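Local coordinates for protein taurine dioxygenase (Burkholderia ambifaria, PDB 5VN6) that probably catalyses the iron- and 2-oxoglutarate-dependent oxygenation of taurine, releasing sulfite and aminoacetaldehyde, at residues M9-L14 with L45-L50; V25-A30 with A38-Q43; A64-F69 with G118-C123; K150-D155 with G230-Y235; T192-G197 with V285-F290. All blocks are in the same frame, centred on the assembly; numbering follows the deposited sequence.

Contact 1 of 5, residues M9-L14 with L45-L50; sequences MRVEPL and LRHRVL
V11 and P13 lean on the imidazole of H47, and these three side chains carry the contact. From V11 it is the CG1 methyl that touches, 3.9 Å from H47 NE2 and 4.1 Å from H47 CD2, with the two side chains crossing obliquely. P13 adds its ring carbon CG, 4.2 Å from H47 CE1, so that one residue on each side of E12 reaches the far rim of the imidazole. No hydrogen bond joins the segments.

What positions the ring is found one step further out. H47 CG stands beside its own backbone N (chi1 -66°), which turns the imidazole off the end of its helix toward the strand. The aliphatic part of R46 then lies over one face, CG sitting 3.7 Å above the plane of the H47 ring. Just beyond, R48 takes a positive phi (72°) and ends the helix, while V49 N bonds back to H47 O at 2.8 Å and starts the next strand. R48 itself forms a salt bridge with E198.

Strand 20-23 runs between the two partners, pairing with 10-13 on one side and 49-52 on the other, and both V11 and H47 rest on its A20. The contact thus bridges this middle strand from the C-terminal end of helix 34-47 to the outermost strand, where V129 of the second subunit packs on P13.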
# COMPACT_ATOMS: atom_id res chain seq x y z
N MET A 9 23.12 19.19 -5.89
CA MET A 9 22.03 18.43 -6.49
C MET A 9 20.74 18.66 -5.72
O MET A 9 20.77 19.03 -4.55
CB MET A 9 22.37 16.94 -6.52
CG MET A 9 22.63 16.30 -5.16
SD MET A 9 22.62 14.48 -5.20
CE MET A 9 22.54 14.09 -3.46
N ARG A 10 19.60 18.45 -6.39
CA ARG A 10 18.29 18.68 -5.81
C ARG A 10 17.76 17.37 -5.25
O ARG A 10 17.77 16.34 -5.94
CB ARG A 10 17.31 19.25 -6.84
CG ARG A 10 17.78 20.57 -7.44
CD ARG A 10 16.67 21.33 -8.20
NE ARG A 10 16.20 20.65 -9.41
CZ ARG A 10 16.91 20.53 -10.53
NH1 ARG A 10 18.15 21.01 -10.60
NH2 ARG A 10 16.39 19.91 -11.58
N VAL A 11 17.34 17.39 -3.99
CA VAL A 11 16.76 16.22 -3.33
C VAL A 11 15.29 16.53 -3.06
O VAL A 11 14.98 17.47 -2.33
CB VAL A 11 17.50 15.87 -2.03
CG1 VAL A 11 16.86 14.64 -1.38
CG2 VAL A 11 18.99 15.65 -2.29
N GLU A 12 14.40 15.74 -3.65
CA GLU A 12 12.96 15.98 -3.54
C GLU A 12 12.25 14.79 -2.91
O GLU A 12 11.98 13.79 -3.61
CB GLU A 12 12.36 16.30 -4.91
CG GLU A 12 12.60 17.75 -5.37
CD GLU A 12 11.70 18.18 -6.52
OE1 GLU A 12 10.69 17.48 -6.79
OE2 GLU A 12 11.98 19.21 -7.15
N PRO A 13 11.95 14.82 -1.61
CA PRO A 13 11.26 13.68 -0.99
C PRO A 13 9.90 13.45 -1.63
O PRO A 13 9.22 14.38 -2.04
CB PRO A 13 11.13 14.11 0.48
CG PRO A 13 12.18 15.18 0.68
CD PRO A 13 12.32 15.87 -0.65
N LEU A 14 9.53 12.17 -1.74
CA LEU A 14 8.23 11.78 -2.29
C LEU A 14 7.14 11.73 -1.23
O LEU A 14 5.97 11.94 -1.55
CB LEU A 14 8.33 10.41 -2.97
CG LEU A 14 8.88 10.33 -4.40
CD1 LEU A 14 10.39 10.61 -4.42
CD2 LEU A 14 8.58 8.97 -4.99
N LEU A 45 21.14 6.87 3.07
CA LEU A 45 20.97 6.48 4.46
C LEU A 45 19.79 7.20 5.12
O LEU A 45 19.10 6.63 5.96
CB LEU A 45 22.25 6.76 5.25
CG LEU A 45 23.44 5.84 4.96
CD1 LEU A 45 24.66 6.29 5.75
CD2 LEU A 45 23.09 4.38 5.28
N ARG A 46 19.53 8.44 4.72
CA ARG A 46 18.45 9.22 5.32
C ARG A 46 17.07 8.87 4.74
O ARG A 46 16.07 8.87 5.46
CB ARG A 46 18.76 10.71 5.16
CG ARG A 46 17.60 11.67 5.30
CD ARG A 46 18.09 13.07 4.95
NE ARG A 46 19.31 13.39 5.70
CZ ARG A 46 20.28 14.19 5.26
NH1 ARG A 46 20.19 14.76 4.07
NH2 ARG A 46 21.35 14.41 6.01
N HIS A 47 16.99 8.61 3.43
CA HIS A 47 15.71 8.49 2.74
C HIS A 47 15.37 7.06 2.35
O HIS A 47 14.29 6.82 1.77
CB HIS A 47 15.71 9.38 1.49
CG HIS A 47 15.77 10.85 1.81
ND1 HIS A 47 14.76 11.50 2.49
CD2 HIS A 47 16.72 11.78 1.55
CE1 HIS A 47 15.08 12.78 2.63
NE2 HIS A 47 16.26 12.97 2.07
N ARG A 48 16.27 6.11 2.65
CA ARG A 48 16.08 4.67 2.49
C ARG A 48 16.10 4.20 1.04
O ARG A 48 16.67 3.14 0.73
CB ARG A 48 14.79 4.19 3.17
CG ARG A 48 14.48 4.83 4.54
CD ARG A 48 15.62 4.75 5.51
NE ARG A 48 15.30 5.40 6.77
CZ ARG A 48 16.10 5.38 7.84
NH1 ARG A 48 17.25 4.71 7.78
NH2 ARG A 48 15.75 5.99 8.96
N VAL A 49 15.48 4.96 0.13
CA VAL A 49 15.44 4.61 -1.29
C VAL A 49 15.51 5.90 -2.10
O VAL A 49 14.83 6.88 -1.78
CB VAL A 49 14.17 3.79 -1.65
CG1 VAL A 49 12.88 4.53 -1.29
CG2 VAL A 49 14.18 3.40 -3.16
N LEU A 50 16.36 5.90 -3.13
CA LEU A 50 16.57 7.06 -3.99
C LEU A 50 16.14 6.72 -5.42
O LEU A 50 16.37 5.61 -5.89
CB LEU A 50 18.04 7.53 -3.99
CG LEU A 50 18.65 7.98 -2.66
CD1 LEU A 50 20.17 8.22 -2.81
CD2 LEU A 50 17.95 9.24 -2.14

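Contact 2 of 5, residues V25-A30 with A38-Q43; sequences VNLADA and AEIRTQ
I40 and A30 meet methyl to methyl, and the I40 side chain, followed outward, explains how two consecutive helices are held together. Its CB points at segment 25-30 and divides there into two branches. The short one, CG2, faces F65 of helix 59-67. The long one leaves through CG1, placed beside the backbone N (chi1 -64°), and then runs fully extended (chi2 -178°), which carries CD1 well out from the helix. That terminal methyl does all the touching across this contact: it lies 3.9 Å from A30 CB, 4.2 Å from V25 CG1 and 4.3 Å from L27 CD2. V25 reaches out to it tip to tip, whereas L27 and A30 enclose it from the first turn of the short, weakly bonded helix.

Polar bonds within each segment shape the two sides. N26 is the N-cap of the short helix, its OD1 accepting from A28 N at 2.9 Å, with an N-H...O angle of 145°. On the long helix Q43 NE2 donates to the syn side of E39 OE2 at 3.2 Å, one turn apart. A30 O, at the other end of the first segment, receives R68 NH2.

The pair of consecutive helices 27-32 and 34-47 is therefore closed by purely apolar packing. Beneath it lies strand 49-52, where L52 touches V25 and L27 and L50 touches I40; helix 59-67 adds F65, against L27 and A30.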
# COMPACT_ATOMS: atom_id res chain seq x y z
N VAL A 25 21.32 15.01 -11.51
CA VAL A 25 22.33 14.04 -11.14
C VAL A 25 22.47 13.02 -12.25
O VAL A 25 21.49 12.37 -12.63
CB VAL A 25 21.99 13.32 -9.82
CG1 VAL A 25 22.86 12.09 -9.65
CG2 VAL A 25 22.15 14.25 -8.65
N ASN A 26 23.69 12.84 -12.74
CA ASN A 26 24.01 11.77 -13.67
C ASN A 26 24.81 10.75 -12.87
O ASN A 26 25.89 11.07 -12.36
CB ASN A 26 24.83 12.29 -14.86
CG ASN A 26 25.00 11.24 -15.94
OD1 ASN A 26 25.09 10.04 -15.65
ND2 ASN A 26 25.13 11.69 -17.19
N LEU A 27 24.26 9.54 -12.75
CA LEU A 27 24.92 8.52 -11.94
C LEU A 27 26.32 8.24 -12.44
O LEU A 27 27.20 7.90 -11.65
CB LEU A 27 24.08 7.23 -11.91
CG LEU A 27 22.82 7.35 -11.06
CD1 LEU A 27 22.12 6.00 -10.93
CD2 LEU A 27 23.17 7.92 -9.68
N ALA A 28 26.54 8.39 -13.75
CA ALA A 28 27.86 8.18 -14.32
C ALA A 28 28.90 9.09 -13.67
O ALA A 28 30.06 8.69 -13.49
CB ALA A 28 27.84 8.42 -15.84
N ASP A 29 28.51 10.33 -13.36
CA ASP A 29 29.46 11.26 -12.77
C ASP A 29 29.87 10.84 -11.36
O ASP A 29 30.97 11.17 -10.92
CB ASP A 29 28.87 12.67 -12.78
CG ASP A 29 28.64 13.21 -14.19
OD1 ASP A 29 29.25 12.70 -15.15
OD2 ASP A 29 27.84 14.15 -14.34
N ALA A 30 29.00 10.13 -10.64
CA ALA A 30 29.32 9.71 -9.29
C ALA A 30 30.38 8.61 -9.25
O ALA A 30 30.92 8.32 -8.18
CB ALA A 30 28.07 9.24 -8.56
N ALA A 38 29.65 10.74 -2.14
CA ALA A 38 29.45 10.87 -0.70
C ALA A 38 28.06 11.41 -0.37
O ALA A 38 27.36 10.87 0.49
CB ALA A 38 30.53 11.77 -0.10
N GLU A 39 27.63 12.46 -1.08
CA GLU A 39 26.31 13.03 -0.82
C GLU A 39 25.20 12.04 -1.15
O GLU A 39 24.25 11.88 -0.37
CB GLU A 39 26.15 14.32 -1.63
CG GLU A 39 26.16 15.58 -0.78
CD GLU A 39 24.98 15.68 0.17
OE1 GLU A 39 25.19 15.59 1.40
OE2 GLU A 39 23.83 15.84 -0.30
N ILE A 40 25.29 11.35 -2.29
CA ILE A 40 24.31 10.34 -2.64
C ILE A 40 24.22 9.28 -1.55
O ILE A 40 23.13 8.85 -1.16
CB ILE A 40 24.66 9.71 -4.00
CG1 ILE A 40 24.56 10.76 -5.11
CG2 ILE A 40 23.76 8.51 -4.27
CD1 ILE A 40 24.86 10.21 -6.51
N ARG A 41 25.38 8.85 -1.04
CA ARG A 41 25.38 7.88 0.05
C ARG A 41 24.70 8.44 1.29
O ARG A 41 23.89 7.76 1.94
CB ARG A 41 26.81 7.46 0.36
CG ARG A 41 26.92 6.59 1.57
CD ARG A 41 28.34 6.06 1.75
NE ARG A 41 28.41 5.30 2.98
CZ ARG A 41 28.51 5.86 4.19
NH1 ARG A 41 28.58 7.18 4.31
NH2 ARG A 41 28.55 5.09 5.27
N THR A 42 25.02 9.69 1.64
CA THR A 42 24.35 10.31 2.79
C THR A 42 22.85 10.33 2.57
O THR A 42 22.08 9.93 3.45
CB THR A 42 24.90 11.71 3.03
OG1 THR A 42 26.26 11.62 3.50
CG2 THR A 42 24.08 12.43 4.06
N GLN A 43 22.40 10.71 1.36
CA GLN A 43 20.96 10.78 1.10
C GLN A 43 20.31 9.40 1.17
O GLN A 43 19.20 9.27 1.68
CB GLN A 43 20.69 11.43 -0.25
CG GLN A 43 21.10 12.90 -0.38
CD GLN A 43 20.43 13.82 0.65
OE1 GLN A 43 19.30 13.60 1.06
NE2 GLN A 43 21.13 14.89 1.02

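Contact 3 of 5, residues A64-F69 with G118-C123; sequences AFARRF and GCVLRC
V120 puts both its methyls against helix 59-67, and the packing is closest at CG2. This branch sits 3.8 Å from A66 CB and 3.9 Å from F65 CE2, while V120 CG1 takes a second hold on the same ring, 4.1 Å from F65 CD2. The valine and the phenylalanine cross at about a right angle. A chi1 of 170° swings the F65 ring off the helix toward the strand, next to A66, whose single methyl lets the backbones approach to 6.2 Å between the CA atoms of A66 and V120.

Here a helix covers one face of the large sheet of the double-stranded beta-helix expected of this cupin-clan family. V120 lies about 11 Å, side chain to side chain, from the magnesium ligand D108. A polar bond reinforces the packing, H62 of the same helix meeting V120 O.

F69 marks the looser side: its CE1 comes no nearer than 4.5 Å to V120 CG2, and the ring instead meets F65 CE2 at its edge and F37 edge-to-face. Further out R67 is exposed to solvent, whereas R68 turns to a salt bridge with D34.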
# COMPACT_ATOMS: atom_id res chain seq x y z
N ALA A 64 29.79 -0.01 -12.15
CA ALA A 64 30.80 0.76 -11.43
C ALA A 64 30.19 1.70 -10.40
O ALA A 64 30.80 1.95 -9.35
CB ALA A 64 31.67 1.54 -12.41
N PHE A 65 28.99 2.24 -10.66
CA PHE A 65 28.34 3.05 -9.64
C PHE A 65 27.96 2.21 -8.44
O PHE A 65 28.20 2.60 -7.29
CB PHE A 65 27.10 3.76 -10.21
CG PHE A 65 26.24 4.42 -9.16
CD1 PHE A 65 26.63 5.61 -8.56
CD2 PHE A 65 25.04 3.85 -8.75
CE1 PHE A 65 25.84 6.22 -7.58
CE2 PHE A 65 24.25 4.46 -7.77
CZ PHE A 65 24.66 5.65 -7.19
N ALA A 66 27.36 1.03 -8.67
CA ALA A 66 26.93 0.18 -7.56
C ALA A 66 28.12 -0.30 -6.75
O ALA A 66 28.01 -0.47 -5.53
CB ALA A 66 26.14 -1.01 -8.09
N ARG A 67 29.25 -0.52 -7.41
CA ARG A 67 30.46 -1.00 -6.76
C ARG A 67 31.00 0.01 -5.75
O ARG A 67 31.68 -0.37 -4.79
CB ARG A 67 31.48 -1.30 -7.86
CG ARG A 67 32.82 -1.71 -7.42
CD ARG A 67 32.78 -3.09 -6.84
NE ARG A 67 34.12 -3.44 -6.40
CZ ARG A 67 34.65 -3.00 -5.27
NH1 ARG A 67 33.94 -2.21 -4.47
NH2 ARG A 67 35.90 -3.34 -4.94
N ARG A 68 30.69 1.30 -5.93
CA ARG A 68 31.03 2.32 -4.94
C ARG A 68 30.41 2.06 -3.57
O ARG A 68 30.89 2.62 -2.58
CB ARG A 68 30.56 3.68 -5.45
CG ARG A 68 31.29 4.19 -6.65
CD ARG A 68 32.57 4.83 -6.22
NE ARG A 68 32.60 6.25 -6.53
CZ ARG A 68 33.34 7.14 -5.89
NH1 ARG A 68 34.13 6.76 -4.89
NH2 ARG A 68 33.31 8.41 -6.25
N PHE A 69 29.32 1.30 -3.48
CA PHE A 69 28.74 0.97 -2.18
C PHE A 69 29.42 -0.23 -1.51
O PHE A 69 29.25 -0.43 -0.30
CB PHE A 69 27.25 0.70 -2.30
CG PHE A 69 26.43 1.92 -2.65
CD1 PHE A 69 25.98 2.11 -3.94
CD2 PHE A 69 26.16 2.87 -1.69
CE1 PHE A 69 25.23 3.23 -4.27
CE2 PHE A 69 25.42 4.00 -2.00
CZ PHE A 69 24.95 4.18 -3.30
N GLY A 118 21.94 -3.81 -0.45
CA GLY A 118 21.02 -3.03 -1.25
C GLY A 118 21.25 -3.32 -2.71
O GLY A 118 21.95 -4.29 -3.06
N CYS A 119 20.72 -2.44 -3.55
CA CYS A 119 20.59 -2.71 -4.97
C CYS A 119 20.48 -1.41 -5.76
O CYS A 119 19.91 -0.42 -5.28
CB CYS A 119 19.35 -3.59 -5.20
SG CYS A 119 19.08 -4.13 -6.88
N VAL A 120 21.00 -1.43 -6.98
CA VAL A 120 20.80 -0.37 -7.96
C VAL A 120 20.07 -0.99 -9.14
O VAL A 120 20.62 -1.84 -9.85
CB VAL A 120 22.12 0.27 -8.42
CG1 VAL A 120 21.81 1.35 -9.45
CG2 VAL A 120 22.92 0.83 -7.23
N LEU A 121 18.83 -0.57 -9.35
CA LEU A 121 17.90 -1.20 -10.28
C LEU A 121 17.53 -0.20 -11.37
O LEU A 121 17.10 0.91 -11.07
CB LEU A 121 16.64 -1.67 -9.54
CG LEU A 121 15.53 -2.31 -10.39
CD1 LEU A 121 16.03 -3.54 -11.13
CD2 LEU A 121 14.30 -2.66 -9.54
N ARG A 122 17.71 -0.60 -12.64
CA ARG A 122 17.39 0.28 -13.76
C ARG A 122 16.33 -0.36 -14.66
O ARG A 122 16.39 -1.55 -14.97
CB ARG A 122 18.64 0.63 -14.60
CG ARG A 122 18.28 1.52 -15.80
CD ARG A 122 19.45 2.25 -16.43
NE ARG A 122 20.25 1.37 -17.25
CZ ARG A 122 20.88 1.74 -18.36
NH1 ARG A 122 20.79 2.99 -18.80
NH2 ARG A 122 21.60 0.84 -19.02
N CYS A 123 15.36 0.45 -15.09
CA CYS A 123 14.35 -0.02 -16.03
C CYS A 123 14.84 0.25 -17.44
O CYS A 123 15.09 1.40 -17.80
CB CYS A 123 13.01 0.69 -15.79
SG CYS A 123 11.69 0.20 -16.95

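Contact 4 of 5, residues K150-D155 with G230-Y235; sequences KQQIAD and GQLLHY
L232 reaches across to Q152 and I153 with one methyl, and the interactions between the segments are all of the van der Waals kind. L232 CD2 lies 3.8 Å from Q152 CG and 4.0 Å from I153 CG2. Q152 CG, anti to the backbone N (chi1 173°), makes the nearest approach; the bend at chi2 brings the amide end round near the same methyl. In I153 the longer branch, CG1, is wedged between the backbone N and carbonyl carbon (chi1 72°), and it is the CG2 methyl, beside the backbone N, that meets L232.

Polar interactions tie each helix to other parts of the chain. R218 NH1 serves two acceptors near the end of helix 147-153, hydrogen bonding to Q152 O and forming a salt bridge with D155 OD1; such a cation near a helix C terminus would probably interact favourably with the helix dipole. K150 NZ bonds to E143 O in the preceding helix.

Backbone hydrogen bonds set the two segments apart. The second is a regular helix, with H234 N bonded to G230 O at 2.9 Å and Y235 N to Q231 O at 3.0 Å. The first is near its end, where I153 N reaches K150 O only weakly.

Edge strand 207-210 of the four-stranded sheet packs on helix 228-237 through F210, which touches L232 and L233. L156 also packs on L232, while F213 and L145 contact Q152 and I153 of helix 147-153.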
# COMPACT_ATOMS: atom_id res chain seq x y z
N LYS A 150 7.58 -3.56 21.89
CA LYS A 150 9.03 -3.42 21.87
C LYS A 150 9.68 -4.25 22.97
O LYS A 150 10.68 -4.94 22.73
CB LYS A 150 9.41 -1.94 22.01
CG LYS A 150 9.09 -1.10 20.77
CD LYS A 150 9.50 0.35 21.02
CE LYS A 150 9.20 1.22 19.81
NZ LYS A 150 9.49 2.67 20.03
N GLN A 151 9.12 -4.19 24.18
CA GLN A 151 9.62 -5.03 25.27
C GLN A 151 9.52 -6.51 24.93
O GLN A 151 10.46 -7.28 25.14
CB GLN A 151 8.86 -4.71 26.55
CG GLN A 151 9.03 -3.29 27.05
CD GLN A 151 7.98 -2.88 28.06
OE1 GLN A 151 7.53 -3.71 28.86
NE2 GLN A 151 7.60 -1.61 28.04
N GLN A 152 8.38 -6.92 24.37
CA GLN A 152 8.13 -8.32 24.05
C GLN A 152 9.09 -8.85 22.98
O GLN A 152 9.48 -10.02 23.03
CB GLN A 152 6.68 -8.48 23.59
CG GLN A 152 6.29 -9.86 23.06
CD GLN A 152 5.70 -10.80 24.10
OE1 GLN A 152 6.12 -10.83 25.25
NE2 GLN A 152 4.70 -11.58 23.68
N ILE A 153 9.48 -8.02 22.00
CA ILE A 153 10.25 -8.52 20.86
C ILE A 153 11.75 -8.25 20.99
O ILE A 153 12.52 -8.70 20.13
CB ILE A 153 9.73 -7.96 19.52
CG1 ILE A 153 10.07 -6.47 19.38
CG2 ILE A 153 8.20 -8.20 19.39
CD1 ILE A 153 9.70 -5.87 18.02
N ALA A 154 12.18 -7.56 22.05
CA ALA A 154 13.55 -7.05 22.11
C ALA A 154 14.59 -8.14 21.86
O ALA A 154 15.53 -7.93 21.08
CB ALA A 154 13.79 -6.38 23.46
N ASP A 155 14.45 -9.31 22.48
CA ASP A 155 15.44 -10.37 22.32
C ASP A 155 15.00 -11.49 21.37
O ASP A 155 15.70 -12.50 21.26
CB ASP A 155 15.84 -10.95 23.69
CG ASP A 155 14.68 -11.60 24.44
OD1 ASP A 155 13.67 -11.98 23.81
OD2 ASP A 155 14.76 -11.70 25.68
N GLY A 230 2.89 -17.19 16.51
CA GLY A 230 2.58 -16.88 15.12
C GLY A 230 1.72 -15.63 14.97
O GLY A 230 1.85 -14.90 13.99
N GLN A 231 0.82 -15.39 15.92
CA GLN A 231 0.00 -14.18 15.85
C GLN A 231 0.86 -12.92 15.99
O GLN A 231 0.65 -11.93 15.28
CB GLN A 231 -1.10 -14.26 16.91
CG GLN A 231 -2.24 -15.25 16.55
CD GLN A 231 -3.21 -15.50 17.71
OE1 GLN A 231 -2.86 -15.29 18.86
NE2 GLN A 231 -4.43 -15.92 17.40
N LEU A 232 1.84 -12.94 16.89
CA LEU A 232 2.74 -11.80 17.02
C LEU A 232 3.54 -11.59 15.75
O LEU A 232 3.71 -10.45 15.29
CB LEU A 232 3.68 -11.99 18.21
CG LEU A 232 4.76 -10.91 18.41
CD1 LEU A 232 4.16 -9.51 18.63
CD2 LEU A 232 5.70 -11.29 19.56
N LEU A 233 4.03 -12.68 15.16
CA LEU A 233 4.80 -12.55 13.92
C LEU A 233 3.94 -11.94 12.82
O LEU A 233 4.39 -11.01 12.12
CB LEU A 233 5.36 -13.92 13.50
CG LEU A 233 6.14 -13.97 12.18
CD1 LEU A 233 7.35 -13.02 12.21
CD2 LEU A 233 6.56 -15.39 11.80
N HIS A 234 2.68 -12.38 12.71
CA HIS A 234 1.78 -11.79 11.71
C HIS A 234 1.59 -10.30 11.94
O HIS A 234 1.58 -9.51 10.98
CB HIS A 234 0.44 -12.52 11.73
CG HIS A 234 0.54 -13.93 11.26
ND1 HIS A 234 -0.45 -14.87 11.48
CD2 HIS A 234 1.54 -14.57 10.61
CE1 HIS A 234 -0.07 -16.03 10.96
NE2 HIS A 234 1.13 -15.87 10.41
N TYR A 235 1.46 -9.89 13.21
CA TYR A 235 1.32 -8.48 13.52
C TYR A 235 2.55 -7.69 13.09
O TYR A 235 2.43 -6.59 12.53
CB TYR A 235 1.06 -8.32 15.03
CG TYR A 235 1.16 -6.89 15.52
CD1 TYR A 235 0.04 -6.04 15.51
CD2 TYR A 235 2.36 -6.39 16.00
CE1 TYR A 235 0.14 -4.73 15.99
CE2 TYR A 235 2.46 -5.10 16.47
CZ TYR A 235 1.35 -4.28 16.47
OH TYR A 235 1.49 -3.00 16.92

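Contact 5 of 5, residues T192-G197 with V285-F290; sequences THPETG and VGDVPF
F290 O, one oxygen of the C-terminal carboxylate, accepts a hydrogen bond from T192 N at 2.9 Å, the donor lying in the carbonyl plane on a lone pair with an N-H...O angle of 160°. Two waters extend this single direct bond. Water 1 donates to T192 O at 2.7 Å and accepts from F290 N at 3.1 Å; water 2 accepts from T192 OG1 at 2.7 Å and donates to F290 OXT at 2.8 Å. T192 is thus joined to the terminus by N, O and OG1, the last two through water.

Apolar contacts lie alongside. F290 CG stands between its own backbone N and carbonyl carbon (chi1 56°), which folds the ring back toward T192, whose O lies over one face. T192 CB lies 3.9 Å from F290 CE1, and P194 CB approaches F290 CZ at 4.0 Å.

H193 helps shape segment 192-197: its ND1 accepts from both E195 N and T196 N, the latter at 3.2 Å and well out of the ring plane, and its backbone O accepts from G197 N. H193 NE2 bonds to D260 OD2, an arrangement consistent with a proton on NE2.

The C-terminal tail, leaving strand 278-284, thereby closes on the turn linking strands 185-192 and 199-201. P289 rests on H187 and R191 of the first of these, while H193 and E195 pack against L45 of helix 34-47.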
# COMPACT_ATOMS: atom_id res chain seq x y z
N THR A 192 19.78 -3.99 14.41
CA THR A 192 20.48 -2.72 14.55
C THR A 192 21.14 -2.40 13.22
O THR A 192 22.01 -3.16 12.76
CB THR A 192 21.54 -2.78 15.66
OG1 THR A 192 20.90 -2.97 16.93
CG2 THR A 192 22.35 -1.48 15.69
N HIS A 193 20.74 -1.29 12.60
CA HIS A 193 21.34 -0.90 11.34
C HIS A 193 22.83 -0.64 11.55
O HIS A 193 23.20 0.16 12.42
CB HIS A 193 20.66 0.36 10.80
CG HIS A 193 21.06 0.71 9.40
ND1 HIS A 193 22.32 1.18 9.08
CD2 HIS A 193 20.36 0.68 8.24
CE1 HIS A 193 22.38 1.41 7.78
NE2 HIS A 193 21.20 1.12 7.25
N PRO A 194 23.71 -1.25 10.75
CA PRO A 194 25.15 -1.16 11.05
C PRO A 194 25.76 0.22 10.81
O PRO A 194 26.78 0.54 11.44
CB PRO A 194 25.77 -2.23 10.15
CG PRO A 194 24.77 -2.39 9.00
CD PRO A 194 23.42 -2.10 9.58
N GLU A 195 25.20 1.07 9.95
CA GLU A 195 25.83 2.37 9.74
C GLU A 195 25.16 3.50 10.50
O GLU A 195 25.84 4.47 10.86
CB GLU A 195 25.84 2.75 8.25
CG GLU A 195 26.36 1.68 7.32
CD GLU A 195 26.81 2.26 5.99
OE1 GLU A 195 27.71 3.12 5.98
OE2 GLU A 195 26.26 1.87 4.94
N THR A 196 23.87 3.39 10.83
CA THR A 196 23.19 4.45 11.55
C THR A 196 22.89 4.11 13.00
O THR A 196 22.57 5.02 13.77
CB THR A 196 21.86 4.78 10.86
OG1 THR A 196 20.98 3.67 11.01
CG2 THR A 196 22.07 5.06 9.37
N GLY A 197 22.98 2.84 13.40
CA GLY A 197 22.55 2.47 14.72
C GLY A 197 21.05 2.43 14.93
O GLY A 197 20.60 2.09 16.03
N VAL A 285 26.85 -6.61 -1.68
CA VAL A 285 27.01 -7.57 -0.59
C VAL A 285 26.76 -6.88 0.75
O VAL A 285 27.24 -5.76 0.99
CB VAL A 285 28.41 -8.21 -0.64
CG1 VAL A 285 28.63 -9.10 0.57
CG2 VAL A 285 28.59 -9.01 -1.92
N GLY A 286 25.98 -7.53 1.61
CA GLY A 286 25.75 -7.11 2.97
C GLY A 286 26.45 -8.05 3.94
O GLY A 286 27.02 -9.06 3.56
N ASP A 287 26.37 -7.69 5.22
CA ASP A 287 27.05 -8.46 6.27
C ASP A 287 26.04 -9.21 7.13
O ASP A 287 24.84 -9.27 6.82
CB ASP A 287 27.92 -7.51 7.09
CG ASP A 287 27.12 -6.38 7.71
OD1 ASP A 287 26.10 -5.96 7.09
OD2 ASP A 287 27.50 -5.90 8.79
N VAL A 288 26.51 -9.77 8.24
CA VAL A 288 25.66 -10.57 9.13
C VAL A 288 24.75 -9.63 9.92
O VAL A 288 25.26 -8.70 10.57
CB VAL A 288 26.51 -11.42 10.06
CG1 VAL A 288 25.66 -11.97 11.20
CG2 VAL A 288 27.19 -12.56 9.28
N PRO A 289 23.44 -9.82 9.89
CA PRO A 289 22.56 -8.97 10.71
C PRO A 289 22.71 -9.25 12.20
O PRO A 289 22.75 -10.40 12.63
CB PRO A 289 21.15 -9.34 10.21
CG PRO A 289 21.35 -9.86 8.83
CD PRO A 289 22.71 -10.55 8.85
N PHE A 290 22.76 -8.18 12.98
CA PHE A 290 22.81 -8.27 14.44
C PHE A 290 21.79 -7.30 15.04
O PHE A 290 21.29 -6.41 14.35
CB PHE A 290 24.23 -8.00 14.96
CG PHE A 290 24.79 -6.67 14.53
CD1 PHE A 290 24.51 -5.51 15.25
CD2 PHE A 290 25.56 -6.57 13.38
CE1 PHE A 290 25.02 -4.28 14.84
CE2 PHE A 290 26.06 -5.35 12.96
CZ PHE A 290 25.78 -4.19 13.69
OXT PHE A 290 21.41 -7.36 16.21
O HOH W 1 22.73 -5.45 11.54
O HOH W 2 19.79 -5.37 17.27

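From the N terminus, contact 1 closes the first loop, bringing strand 10-13 to the junction of helix 34-47 and strand 49-52. Contact 2 falls wholly within that loop, and the two share helix 34-47, with M9 packing on V25 and Q43. Contact 3 follows in series, fixing helix 59-67 to strand 118-125; its F65 also packs on L27, A30 and I40, which joins contacts 2 and 3 into one layer over the large sheet. Contact 4, about 37 Å from contact 2 between centres, joins helices 147-153 and 228-237. Contact 5 crosses it along the chain, bringing the C-terminal tail to the turn after strand 185-192, and returns to contact 1 where T196 packs on L45.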